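Local coordinates for iron transport multicopper oxidase FET3 (Saccharomyces cerevisiae, PDB 1ZPU), which oxidises ferrous to ferric iron at the yeast cell surface, reducing dioxygen to water with four copper ions, so that the iron can be imported by a permease, at residues E466-L469 and L470-L473; S106-D109 and G110-E113; Y333-N337 and N338-T342. All coordinates share one frame; numbering follows the deposited sequence.

How the contacts relate
Along the chain the order is contact 2, contact 3, contact 1, but in space contact 1 lies between the other two. Centres lie about 11 Å (contacts 1 and 2), 10 Å (1 and 3) and 20 Å (2 and 3) apart. Contact 2 belongs to the first plastocyanin-like domain, and L470 of helix 466-470 packs against its D109. Contact 3 ends an edge strand, 332-336, of a six-stranded sheet and meets contact 1 through probable backbone hydrogen bonds from A334 to Q471 and from Y341 to G472. The trio thus runs from a type 3 copper, past the type 1 copper, to a glycosylated turn.

Contact 1: residues E466-L469 and L470-L473; sequences EWHL and LQGL. With CU1 (copper (I) ion), chain B.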
# COMPACT_ATOMS: atom_id res chain seq x y z
N GLU A 466 -5.05 -6.25 2.79
CA GLU A 466 -6.32 -6.22 2.09
C GLU A 466 -7.50 -6.68 2.94
O GLU A 466 -8.59 -6.10 2.87
CB GLU A 466 -6.19 -7.04 0.82
CG GLU A 466 -5.61 -6.21 -0.33
CD GLU A 466 -6.63 -5.22 -0.91
OE1 GLU A 466 -7.60 -5.69 -1.56
OE2 GLU A 466 -6.45 -3.98 -0.71
N TRP A 467 -7.27 -7.71 3.75
CA TRP A 467 -8.29 -8.22 4.65
C TRP A 467 -8.72 -7.17 5.67
O TRP A 467 -9.90 -7.04 5.97
CB TRP A 467 -7.80 -9.48 5.34
CG TRP A 467 -7.19 -10.48 4.38
CD1 TRP A 467 -5.89 -10.91 4.36
CD2 TRP A 467 -7.87 -11.17 3.31
NE1 TRP A 467 -5.73 -11.83 3.34
CE2 TRP A 467 -6.92 -12.00 2.68
CE3 TRP A 467 -9.19 -11.16 2.83
CZ2 TRP A 467 -7.23 -12.81 1.59
CZ3 TRP A 467 -9.50 -11.96 1.75
CH2 TRP A 467 -8.53 -12.78 1.14
N HIS A 468 -7.76 -6.40 6.19
CA HIS A 468 -8.06 -5.42 7.20
C HIS A 468 -8.76 -4.18 6.62
O HIS A 468 -9.60 -3.55 7.28
CB HIS A 468 -6.80 -5.06 7.99
CG HIS A 468 -6.17 -6.22 8.70
ND1 HIS A 468 -4.91 -6.16 9.26
CD2 HIS A 468 -6.62 -7.48 8.92
CE1 HIS A 468 -4.62 -7.33 9.80
NE2 HIS A 468 -5.64 -8.14 9.60
N LEU A 469 -8.40 -3.85 5.38
CA LEU A 469 -9.09 -2.79 4.66
C LEU A 469 -10.54 -3.19 4.39
O LEU A 469 -11.45 -2.37 4.48
CB LEU A 469 -8.36 -2.48 3.37
CG LEU A 469 -8.87 -1.32 2.51
CD1 LEU A 469 -8.83 0.04 3.24
CD2 LEU A 469 -8.06 -1.30 1.20
N LEU A 470 -10.76 -4.47 4.08
CA LEU A 470 -12.11 -5.03 3.94
C LEU A 470 -12.88 -4.95 5.24
O LEU A 470 -14.10 -4.75 5.23
CB LEU A 470 -12.08 -6.47 3.45
CG LEU A 470 -12.04 -6.59 1.93
CD1 LEU A 470 -11.45 -7.93 1.51
CD2 LEU A 470 -13.44 -6.39 1.33
N GLN A 471 -12.16 -5.11 6.36
CA GLN A 471 -12.73 -4.97 7.69
C GLN A 471 -12.97 -3.51 8.07
O GLN A 471 -13.49 -3.22 9.15
CB GLN A 471 -11.82 -5.64 8.70
CG GLN A 471 -11.88 -7.15 8.72
CD GLN A 471 -10.99 -7.72 9.79
OE1 GLN A 471 -9.79 -7.95 9.56
NE2 GLN A 471 -11.55 -7.93 10.98
N GLY A 472 -12.58 -2.59 7.19
CA GLY A 472 -12.77 -1.15 7.38
C GLY A 472 -11.72 -0.35 8.15
O GLY A 472 -12.06 0.68 8.74
N LEU A 473 -10.45 -0.78 8.13
CA LEU A 473 -9.39 -0.10 8.86
C LEU A 473 -8.87 1.06 8.03
O LEU A 473 -7.76 0.99 7.50
CB LEU A 473 -8.22 -1.04 9.15
CG LEU A 473 -7.64 -1.07 10.57
CD1 LEU A 473 -6.25 -1.69 10.61
CD2 LEU A 473 -7.65 0.28 11.29
CU CU1 B . -3.82 -4.40 9.44
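H468 and Q471 run alongside each other in the same direction at the end of the short helix, and the imidazole carries the copper. ND1 of H468 binds the metal at 2.1 Å, and C463 and H392 supply the other two ligands. The ring is placed there by a CG anti to the carbonyl carbon (chi1 -60°). OE1 of Q471 approaches CD2 of H468 obliquely at 3.3 Å, with the amide plane turned 65° from the ring. From beyond the turn, L473 brings CD1 to 3.8 Å from the copper, too far for a bond.

The next shell fixes these groups. NE2 of H468 is hydrogen-bonded to the E164 carboxylate, and NE2 of Q471 to the carbonyl of N332. On another side of the helix, W467 and L470 also keep a common direction, CE3 of W467 meeting CD1 of L470 at 4.2 Å, while the indole NE1 is hydrogen-bonded to the hydroxyl of Y143.

The backbone bonds carry the chain from the last helical turn into the loop. L470 N reaches E466 O at 3.0 Å in that turn, and Q471 N makes the corresponding bond to W467 O. G472, with phi +87°, then ends the helix in a Schellman motif: L473 N donates to H468 O at 3.0 Å and G472 N to L469 O at 2.9 Å. The motif carries the chain from ligand H468 to L473, an arrangement consistent with the type 1 copper site of a cupredoxin domain in which a leucine stands at the axial position without coordinating.

Contact 2: residues S106-D109 and G110-E113; sequences SHTD and GQYE. With CU1 (copper (I) ion), chain C.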
# COMPACT_ATOMS: atom_id res chain seq x y z
N SER A 106 -5.11 -2.38 -8.27
CA SER A 106 -6.54 -2.14 -8.13
C SER A 106 -6.82 -1.72 -6.71
O SER A 106 -6.20 -2.23 -5.78
CB SER A 106 -7.31 -3.42 -8.45
OG SER A 106 -8.67 -3.31 -8.07
N HIS A 107 -7.74 -0.79 -6.53
CA HIS A 107 -8.13 -0.40 -5.17
C HIS A 107 -9.57 -0.82 -4.84
O HIS A 107 -10.17 -0.30 -3.90
CB HIS A 107 -7.94 1.11 -4.96
CG HIS A 107 -7.42 1.46 -3.60
ND1 HIS A 107 -8.22 1.49 -2.48
CD2 HIS A 107 -6.17 1.78 -3.18
CE1 HIS A 107 -7.49 1.82 -1.43
NE2 HIS A 107 -6.24 1.99 -1.83
N THR A 108 -10.12 -1.77 -5.61
CA THR A 108 -11.44 -2.30 -5.30
C THR A 108 -11.30 -3.35 -4.19
O THR A 108 -10.48 -3.16 -3.30
CB THR A 108 -12.20 -2.72 -6.57
OG1 THR A 108 -12.31 -1.57 -7.42
CG2 THR A 108 -13.61 -3.18 -6.24
N ASP A 109 -12.09 -4.42 -4.21
CA ASP A 109 -12.26 -5.31 -3.04
C ASP A 109 -10.92 -5.99 -2.67
O ASP A 109 -10.09 -5.40 -1.97
CB ASP A 109 -13.37 -6.34 -3.30
CG ASP A 109 -14.82 -5.72 -3.22
OD1 ASP A 109 -15.33 -5.55 -2.07
OD2 ASP A 109 -15.46 -5.46 -4.30
N GLY A 110 -10.69 -7.20 -3.16
CA GLY A 110 -9.41 -7.86 -2.95
C GLY A 110 -8.72 -7.99 -4.28
O GLY A 110 -7.62 -8.55 -4.38
N GLN A 111 -9.40 -7.48 -5.29
CA GLN A 111 -8.94 -7.46 -6.67
C GLN A 111 -7.41 -7.57 -6.86
O GLN A 111 -6.96 -8.48 -7.54
CB GLN A 111 -9.51 -6.21 -7.32
CG GLN A 111 -9.73 -6.28 -8.79
CD GLN A 111 -11.07 -5.68 -9.19
OE1 GLN A 111 -11.13 -4.60 -9.78
NE2 GLN A 111 -12.15 -6.37 -8.84
N TYR A 112 -6.59 -6.70 -6.28
CA TYR A 112 -5.15 -6.81 -6.62
C TYR A 112 -4.45 -8.12 -6.23
O TYR A 112 -3.53 -8.55 -6.93
CB TYR A 112 -4.31 -5.56 -6.29
CG TYR A 112 -3.68 -5.46 -4.92
CD1 TYR A 112 -2.48 -6.12 -4.60
CD2 TYR A 112 -4.24 -4.63 -3.95
CE1 TYR A 112 -1.89 -5.98 -3.34
CE2 TYR A 112 -3.68 -4.49 -2.71
CZ TYR A 112 -2.51 -5.15 -2.40
OH TYR A 112 -2.00 -4.96 -1.13
N GLU A 113 -4.86 -8.76 -5.14
CA GLU A 113 -4.38 -10.11 -4.84
C GLU A 113 -4.64 -11.08 -5.98
O GLU A 113 -3.88 -12.00 -6.18
CB GLU A 113 -4.97 -10.70 -3.56
CG GLU A 113 -4.12 -10.44 -2.32
CD GLU A 113 -2.96 -11.42 -2.12
OE1 GLU A 113 -2.19 -11.75 -3.05
OE2 GLU A 113 -2.81 -11.85 -0.97
CU CU1 C . -5.04 3.00 -0.45
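S106 and Q111 face each other across the loop, both with their CB directed toward the opposite segment. Carbon atoms of the two side chains pack together: CB of S106 lies 3.7 Å from CB of Q111, and CG of Q111 is at 3.8 Å from the same serine carbon. Beyond its bend at chi2 the glutamine side chain runs at a slant past T108, whose CB lies 4.1 Å from CD of Q111. With CG and the amide removed, as in an alanine, a gap is likely to open beside T108 and S106, and the packing of this side chain on T55 and T57 would be lost as well. Y112 packs on the backbone instead, its CD2 approaching S106 O obliquely at 3.6 Å. With CG held between the backbone N and the carbonyl carbon (chi1 89°), the phenol runs away from the loop, where it meets W103 edge-to-face.

Within the first segment one side-chain hydrogen bond shapes the loop. OG of S106 accepts from T108 N, two residues on, at 3.2 Å (N-H...O 168°), which makes an ST turn. That turn brackets H107, the second histidine of the His-X-His pair that in multicopper oxidases divides its ligands between the two type 3 coppers: H105 serves one, and NE2 of H107 binds the other at 2.1 Å, together with H397 and H462. Further on, E113 N makes a weak bond to G110 O as a 3-10 segment begins.

Two polar ends, those of T108 and Y112, bond outside the loop. OG1 of T108 is hydrogen-bonded to OG of S58, and the Y112 hydroxyl to the carbonyl of G196. On the side toward helix 466-470, H107 rests on L469.

Contact 3: residues Y333-N337 and N338-T342; sequences YAFFN and NITYT. With NAG (2-acetamido-2-deoxy-beta-D-glucopyranose), chain D.
F336 and I339 pair across a type II' beta turn that ends the edge strand 332-336 of a six-stranded sheet. Each serves the other as donor and acceptor. F336 N gives a hydrogen bond to I339 O at 2.9 Å, with the donor tilted 19° from the carbonyl plane; the return bond, I339 N to F336 O, has the same length, but its donor lies well above that plane. F335, with CG anti to the carbonyl carbon (chi1 -64°), turns a ring edge to I339 N, which lies in the ring plane. At the first corner N337 takes a positive phi of 50°, and its side chain turns back to the sheet: OD1 accepts from D321 N, while ND2 makes a weak bond to T319 O.

Past the turn, E524 accepts from T340 N, and T340 O receives the hydroxyl OG1 of T342 at 2.9 Å. CA of T340 also makes a C-H...O contact with A334 O at 3.5 Å. The methyl CG2 of T340 meets CD2 of Y333 at 3.8 Å; the Y333 hydroxyl is hydrogen-bonded to ND2 of N329.

N338 carries the sugar at the second corner, where its ND2 is joined to C1 of the NAG by a covalent bond of 1.4 Å.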
# COMPACT_ATOMS: atom_id res chain seq x y z
N TYR A 333 -15.10 -6.71 12.60
CA TYR A 333 -14.65 -5.52 11.88
C TYR A 333 -13.37 -4.92 12.48
O TYR A 333 -12.96 -5.28 13.60
CB TYR A 333 -15.76 -4.47 11.89
CG TYR A 333 -16.94 -4.83 11.01
CD1 TYR A 333 -18.09 -5.39 11.55
CD2 TYR A 333 -16.90 -4.62 9.63
CE1 TYR A 333 -19.18 -5.71 10.76
CE2 TYR A 333 -17.97 -4.94 8.83
CZ TYR A 333 -19.12 -5.49 9.39
OH TYR A 333 -20.19 -5.81 8.58
N ALA A 334 -12.74 -4.03 11.72
CA ALA A 334 -11.57 -3.29 12.19
C ALA A 334 -11.93 -1.83 12.45
O ALA A 334 -12.72 -1.24 11.72
CB ALA A 334 -10.48 -3.38 11.19
N PHE A 335 -11.34 -1.26 13.50
CA PHE A 335 -11.73 0.07 13.95
C PHE A 335 -10.57 1.05 14.10
O PHE A 335 -9.51 0.70 14.62
CB PHE A 335 -12.47 -0.03 15.29
CG PHE A 335 -13.76 -0.78 15.23
CD1 PHE A 335 -13.78 -2.17 15.31
CD2 PHE A 335 -14.96 -0.10 15.12
CE1 PHE A 335 -14.98 -2.87 15.27
CE2 PHE A 335 -16.17 -0.79 15.08
CZ PHE A 335 -16.17 -2.18 15.15
N PHE A 336 -10.77 2.27 13.63
CA PHE A 336 -9.98 3.40 14.07
C PHE A 336 -10.85 4.10 15.12
O PHE A 336 -11.96 4.54 14.82
CB PHE A 336 -9.65 4.36 12.91
CG PHE A 336 -8.36 4.04 12.18
CD1 PHE A 336 -8.29 4.16 10.79
CD2 PHE A 336 -7.21 3.64 12.87
CE1 PHE A 336 -7.11 3.89 10.10
CE2 PHE A 336 -6.01 3.36 12.19
CZ PHE A 336 -5.96 3.48 10.80
N ASN A 337 -10.34 4.17 16.36
CA ASN A 337 -11.16 4.55 17.51
C ASN A 337 -12.43 3.71 17.54
O ASN A 337 -12.35 2.49 17.64
CB ASN A 337 -11.47 6.04 17.53
CG ASN A 337 -10.22 6.90 17.61
OD1 ASN A 337 -9.23 6.52 18.26
ND2 ASN A 337 -10.24 8.05 16.93
N ASN A 338 -13.59 4.35 17.41
CA ASN A 338 -14.85 3.62 17.42
C ASN A 338 -15.54 3.54 16.06
O ASN A 338 -16.75 3.30 15.99
CB ASN A 338 -15.79 4.19 18.48
CG ASN A 338 -16.22 5.63 18.19
OD1 ASN A 338 -15.65 6.30 17.32
ND2 ASN A 338 -17.21 6.11 18.95
N ILE A 339 -14.77 3.71 14.99
CA ILE A 339 -15.31 3.77 13.63
C ILE A 339 -14.68 2.74 12.69
O ILE A 339 -13.45 2.63 12.61
CB ILE A 339 -15.14 5.21 13.04
CG1 ILE A 339 -15.91 6.22 13.89
CG2 ILE A 339 -15.61 5.27 11.58
CD1 ILE A 339 -15.68 7.67 13.51
N THR A 340 -15.53 1.97 12.01
CA THR A 340 -15.13 1.16 10.86
C THR A 340 -15.47 1.99 9.64
O THR A 340 -16.60 2.48 9.54
CB THR A 340 -16.01 -0.08 10.69
OG1 THR A 340 -16.45 -0.57 11.96
CG2 THR A 340 -15.28 -1.16 9.89
N TYR A 341 -14.53 2.12 8.71
CA TYR A 341 -14.81 2.88 7.50
C TYR A 341 -15.99 2.28 6.74
O TYR A 341 -15.99 1.10 6.39
CB TYR A 341 -13.60 2.97 6.58
CG TYR A 341 -13.97 3.64 5.28
CD1 TYR A 341 -14.17 5.02 5.22
CD2 TYR A 341 -14.18 2.89 4.12
CE1 TYR A 341 -14.54 5.64 4.02
CE2 TYR A 341 -14.54 3.51 2.92
CZ TYR A 341 -14.72 4.88 2.88
OH TYR A 341 -15.08 5.49 1.71
N THR A 342 -17.00 3.12 6.51
CA THR A 342 -18.16 2.72 5.74
C THR A 342 -18.34 3.73 4.62
O THR A 342 -18.65 4.89 4.87
CB THR A 342 -19.40 2.67 6.63
OG1 THR A 342 -19.04 2.23 7.94
CG2 THR A 342 -20.42 1.71 6.03
C1 NAG D . -18.16 6.92 18.22
C2 NAG D . -19.57 6.86 17.63
C3 NAG D . -20.29 8.22 17.76
C4 NAG D . -19.78 9.07 18.92
C5 NAG D . -18.26 9.24 18.88
C6 NAG D . -17.61 9.24 20.26
C7 NAG D . -20.44 6.00 15.50
C8 NAG D . -21.32 6.97 14.73
N2 NAG D . -19.44 6.49 16.23
O3 NAG D . -21.69 8.02 17.89
O4 NAG D . -20.38 10.34 18.84
O5 NAG D . -17.65 8.23 18.08
O6 NAG D . -18.29 10.16 21.09
O7 NAG D . -20.66 4.79 15.44